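Local coordinates for protein oxalate oxidase 1 (Hordeum vulgare, PDB 1FI2) that oxidises oxalate with molecular oxygen to carbon dioxide and hydrogen peroxide at a manganese site, and also has superoxide dismutase activity, at residues Gly71-Thr84 / Gln139-Phe153. Residues are numbered along the deposited sequence; the frame is centred on the assembly and turned at random.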
# COMPACT_ATOMS: atom_id res chain seq x y z
N GLY A 71 9.31 -3.45 7.57
CA GLY A 71 8.65 -4.40 6.71
C GLY A 71 9.33 -5.74 6.54
O GLY A 71 9.06 -6.38 5.53
N VAL A 72 10.22 -6.19 7.40
CA VAL A 72 10.93 -7.45 7.24
C VAL A 72 11.18 -8.13 8.59
O VAL A 72 11.06 -7.53 9.66
CB VAL A 72 12.31 -7.31 6.57
CG1 VAL A 72 12.25 -6.99 5.08
CG2 VAL A 72 13.13 -6.25 7.30
N SER A 73 11.44 -9.43 8.52
CA SER A 73 11.80 -10.23 9.68
C SER A 73 12.33 -11.58 9.21
O SER A 73 12.30 -11.87 8.01
CB SER A 73 10.63 -10.41 10.64
OG SER A 73 9.66 -11.28 10.10
N MET A 74 12.91 -12.37 10.12
CA MET A 74 13.47 -13.67 9.76
C MET A 74 13.13 -14.73 10.81
O MET A 74 12.57 -14.46 11.86
CB MET A 74 15.00 -13.63 9.70
CG MET A 74 15.64 -12.82 8.60
SD MET A 74 17.41 -12.60 8.86
CE MET A 74 18.06 -14.05 8.06
N ASN A 75 13.55 -15.96 10.51
CA ASN A 75 13.54 -17.01 11.52
C ASN A 75 14.45 -18.15 11.05
O ASN A 75 14.78 -18.23 9.87
CB ASN A 75 12.16 -17.49 11.89
CG ASN A 75 11.37 -18.40 11.01
OD1 ASN A 75 10.12 -18.35 11.06
ND2 ASN A 75 11.98 -19.25 10.20
N ARG A 76 14.84 -18.99 11.99
CA ARG A 76 15.65 -20.17 11.70
C ARG A 76 14.86 -21.41 12.11
O ARG A 76 14.08 -21.35 13.06
CB ARG A 76 16.97 -20.09 12.46
CG ARG A 76 17.75 -21.40 12.50
CD ARG A 76 19.06 -21.24 13.28
NE ARG A 76 19.77 -22.51 13.32
CZ ARG A 76 21.08 -22.70 13.29
NH1 ARG A 76 21.91 -21.68 13.19
NH2 ARG A 76 21.56 -23.94 13.33
N VAL A 77 14.90 -22.47 11.30
CA VAL A 77 14.23 -23.72 11.68
C VAL A 77 15.23 -24.87 11.59
O VAL A 77 15.90 -25.04 10.57
CB VAL A 77 12.99 -24.05 10.84
CG1 VAL A 77 12.24 -25.24 11.44
CG2 VAL A 77 12.02 -22.88 10.72
N ASP A 78 15.35 -25.62 12.68
CA ASP A 78 16.24 -26.78 12.75
C ASP A 78 15.41 -28.05 12.79
O ASP A 78 14.32 -28.06 13.36
CB ASP A 78 17.15 -26.72 13.98
CG ASP A 78 18.16 -25.59 13.89
OD1 ASP A 78 19.19 -25.77 13.22
OD2 ASP A 78 17.91 -24.52 14.49
N PHE A 79 15.87 -29.11 12.12
CA PHE A 79 15.11 -30.34 12.00
C PHE A 79 15.89 -31.61 12.33
O PHE A 79 16.90 -31.89 11.68
CB PHE A 79 14.62 -30.52 10.56
CG PHE A 79 13.82 -29.46 9.88
CD1 PHE A 79 12.44 -29.60 9.73
CD2 PHE A 79 14.43 -28.33 9.35
CE1 PHE A 79 11.70 -28.62 9.09
CE2 PHE A 79 13.69 -27.35 8.72
CZ PHE A 79 12.32 -27.50 8.59
N ALA A 80 15.34 -32.43 13.22
CA ALA A 80 15.94 -33.75 13.47
C ALA A 80 15.58 -34.62 12.27
O ALA A 80 14.66 -34.26 11.53
CB ALA A 80 15.34 -34.35 14.73
N PRO A 81 16.31 -35.70 12.04
CA PRO A 81 16.01 -36.60 10.94
C PRO A 81 14.57 -37.09 11.01
O PRO A 81 14.12 -37.61 12.03
CB PRO A 81 17.01 -37.73 11.09
CG PRO A 81 18.05 -37.26 12.04
CD PRO A 81 17.43 -36.17 12.88
N GLY A 82 13.79 -36.87 9.95
CA GLY A 82 12.40 -37.26 9.88
C GLY A 82 11.45 -36.27 10.53
O GLY A 82 10.24 -36.51 10.63
N GLY A 83 11.97 -35.13 10.98
CA GLY A 83 11.16 -34.11 11.63
C GLY A 83 10.46 -33.25 10.58
O GLY A 83 10.87 -33.21 9.42
N THR A 84 9.42 -32.55 11.03
CA THR A 84 8.66 -31.70 10.13
C THR A 84 8.34 -30.34 10.72
O THR A 84 8.22 -30.20 11.94
CB THR A 84 7.34 -32.43 9.76
OG1 THR A 84 6.60 -31.67 8.80
CG2 THR A 84 6.46 -32.67 10.98
N GLN A 139 7.65 -28.42 5.55
CA GLN A 139 9.01 -28.89 5.29
C GLN A 139 9.18 -30.22 6.03
O GLN A 139 8.66 -30.38 7.14
CB GLN A 139 10.13 -27.94 5.68
CG GLN A 139 10.27 -26.68 4.84
CD GLN A 139 9.44 -25.55 5.41
OE1 GLN A 139 9.25 -25.45 6.63
NE2 GLN A 139 8.92 -24.68 4.55
N PHE A 140 9.88 -31.17 5.43
CA PHE A 140 10.09 -32.49 6.02
C PHE A 140 11.54 -32.92 5.80
O PHE A 140 12.01 -32.92 4.66
CB PHE A 140 9.10 -33.47 5.39
CG PHE A 140 9.10 -34.87 5.92
CD1 PHE A 140 8.50 -35.18 7.12
CD2 PHE A 140 9.65 -35.90 5.16
CE1 PHE A 140 8.49 -36.48 7.60
CE2 PHE A 140 9.63 -37.21 5.63
CZ PHE A 140 9.05 -37.49 6.85
N ASN A 141 12.26 -33.27 6.87
CA ASN A 141 13.66 -33.68 6.74
C ASN A 141 13.78 -35.11 6.23
O ASN A 141 13.54 -36.06 6.96
CB ASN A 141 14.38 -33.51 8.08
CG ASN A 141 15.86 -33.79 8.01
OD1 ASN A 141 16.39 -34.12 6.95
ND2 ASN A 141 16.55 -33.67 9.14
N VAL A 142 14.23 -35.25 4.98
CA VAL A 142 14.33 -36.56 4.35
C VAL A 142 15.75 -37.12 4.39
O VAL A 142 15.98 -38.23 3.89
CB VAL A 142 13.86 -36.54 2.88
CG1 VAL A 142 12.39 -36.15 2.78
CG2 VAL A 142 14.73 -35.62 2.04
N GLY A 143 16.68 -36.38 4.98
CA GLY A 143 18.06 -36.84 5.08
C GLY A 143 18.28 -37.59 6.39
O GLY A 143 17.38 -37.71 7.22
N LYS A 144 19.50 -38.09 6.58
CA LYS A 144 19.84 -38.84 7.78
C LYS A 144 20.50 -37.95 8.83
O LYS A 144 20.80 -38.40 9.93
CB LYS A 144 20.76 -40.02 7.48
CG LYS A 144 20.32 -41.00 6.42
CD LYS A 144 20.96 -42.36 6.67
CE LYS A 144 21.22 -43.13 5.39
NZ LYS A 144 21.28 -44.60 5.62
N THR A 145 20.81 -36.72 8.46
CA THR A 145 21.45 -35.76 9.34
C THR A 145 20.48 -34.64 9.72
O THR A 145 19.43 -34.48 9.10
CB THR A 145 22.67 -35.09 8.68
OG1 THR A 145 22.23 -34.37 7.51
CG2 THR A 145 23.72 -36.10 8.27
N GLU A 146 20.87 -33.87 10.72
CA GLU A 146 20.06 -32.73 11.15
C GLU A 146 20.08 -31.69 10.03
O GLU A 146 21.13 -31.49 9.41
CB GLU A 146 20.66 -32.16 12.43
CG GLU A 146 19.97 -30.94 13.01
CD GLU A 146 20.78 -30.40 14.18
OE1 GLU A 146 22.02 -30.35 14.07
OE2 GLU A 146 20.16 -30.03 15.20
N ALA A 147 18.95 -31.06 9.75
CA ALA A 147 18.91 -30.06 8.68
C ALA A 147 18.53 -28.69 9.25
O ALA A 147 17.98 -28.64 10.35
CB ALA A 147 17.92 -30.46 7.60
N TYR A 148 18.89 -27.62 8.54
CA TYR A 148 18.46 -26.30 9.02
C TYR A 148 18.33 -25.33 7.85
O TYR A 148 18.97 -25.47 6.82
CB TYR A 148 19.32 -25.78 10.14
CG TYR A 148 20.52 -24.91 9.91
CD1 TYR A 148 20.40 -23.53 9.82
CD2 TYR A 148 21.80 -25.44 9.82
CE1 TYR A 148 21.50 -22.71 9.62
CE2 TYR A 148 22.91 -24.64 9.62
CZ TYR A 148 22.75 -23.28 9.53
OH TYR A 148 23.86 -22.48 9.33
N MET A 149 17.41 -24.39 8.02
CA MET A 149 17.15 -23.35 7.03
C MET A 149 16.96 -22.01 7.72
O MET A 149 16.65 -21.95 8.91
CB MET A 149 15.89 -23.67 6.22
CG MET A 149 14.64 -23.78 7.07
SD MET A 149 13.15 -24.19 6.14
CE MET A 149 11.88 -23.78 7.34
N VAL A 150 17.24 -20.93 7.01
CA VAL A 150 17.00 -19.57 7.48
C VAL A 150 16.09 -18.89 6.45
O VAL A 150 16.40 -18.95 5.26
CB VAL A 150 18.29 -18.76 7.66
CG1 VAL A 150 17.98 -17.32 8.05
CG2 VAL A 150 19.21 -19.38 8.71
N VAL A 151 14.97 -18.33 6.89
CA VAL A 151 14.03 -17.69 5.98
C VAL A 151 13.79 -16.23 6.34
O VAL A 151 14.00 -15.81 7.48
CB VAL A 151 12.67 -18.42 5.93
CG1 VAL A 151 12.81 -19.92 5.72
CG2 VAL A 151 11.85 -18.15 7.18
N SER A 152 13.31 -15.47 5.37
CA SER A 152 12.96 -14.07 5.56
C SER A 152 11.49 -13.89 5.17
O SER A 152 10.95 -14.70 4.42
CB SER A 152 13.83 -13.13 4.73
OG SER A 152 15.19 -13.21 5.10
N PHE A 153 10.87 -12.86 5.72
CA PHE A 153 9.48 -12.56 5.45
C PHE A 153 9.34 -11.08 5.07
O PHE A 153 10.13 -10.25 5.51
CB PHE A 153 8.57 -12.79 6.65
CG PHE A 153 8.57 -14.19 7.20
CD1 PHE A 153 9.47 -14.56 8.18
CD2 PHE A 153 7.68 -15.14 6.72
CE1 PHE A 153 9.49 -15.84 8.68
CE2 PHE A 153 7.70 -16.43 7.21
CZ PHE A 153 8.59 -16.78 8.20
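Phe79 O and Ala80 O both meet the amide of Asn141: ND2 gives each of them a weak bond, while its straight one, 3.0 Å at 171°, goes to Thr145 O in the amide plane. Asn141 OD1 accepts from Gly143 N, closing an Asx turn, so one side chain ties its own loop to the Ala80–Gly83 type II turn. Phe79 O also takes Ala147 N at 2.9 Å, and Asn141 N runs almost straight into Gly83 O at 175°. From here 73-79 and 147-153 pair antiparallel as neighbouring inner strands of one sheet, while Thr84 and Phe140 pair in the other; the turn and the loop carry the chain between the sheets of the cupin jellyroll. Between the sheets, the edge of the Phe79 ring meets Met149, with CZ 3.9 Å from the methyl CE, and Gln139 CB touches the same ring atom, CZ. Near the manganese, Asn75 of the oxalate site points OD1 at the edge of the Phe153 ring, 3.5 Å from CE1.

On the opposite face Arg76, extended from CG to NE, lays its guanidinium flat over one face of Tyr148, CZ 3.9 Å from the ring centroid and the planes 4° apart. Its NE and NH2 hold Asp78 side-on, NE meeting OD2 at 3.0 Å; Gly46 N gives OD2 a further bond, and NH1 reaches Leu42 O. A leucine in place of Arg76 would probably leave the Asp78 carboxylate without its countercharge and the Tyr148 ring without its flat cover. Along this face, Met74 CE presses tightly on Val150 CG1 at 3.3 Å, and Ile96 and Met98 of a neighbouring subunit pack against this pair.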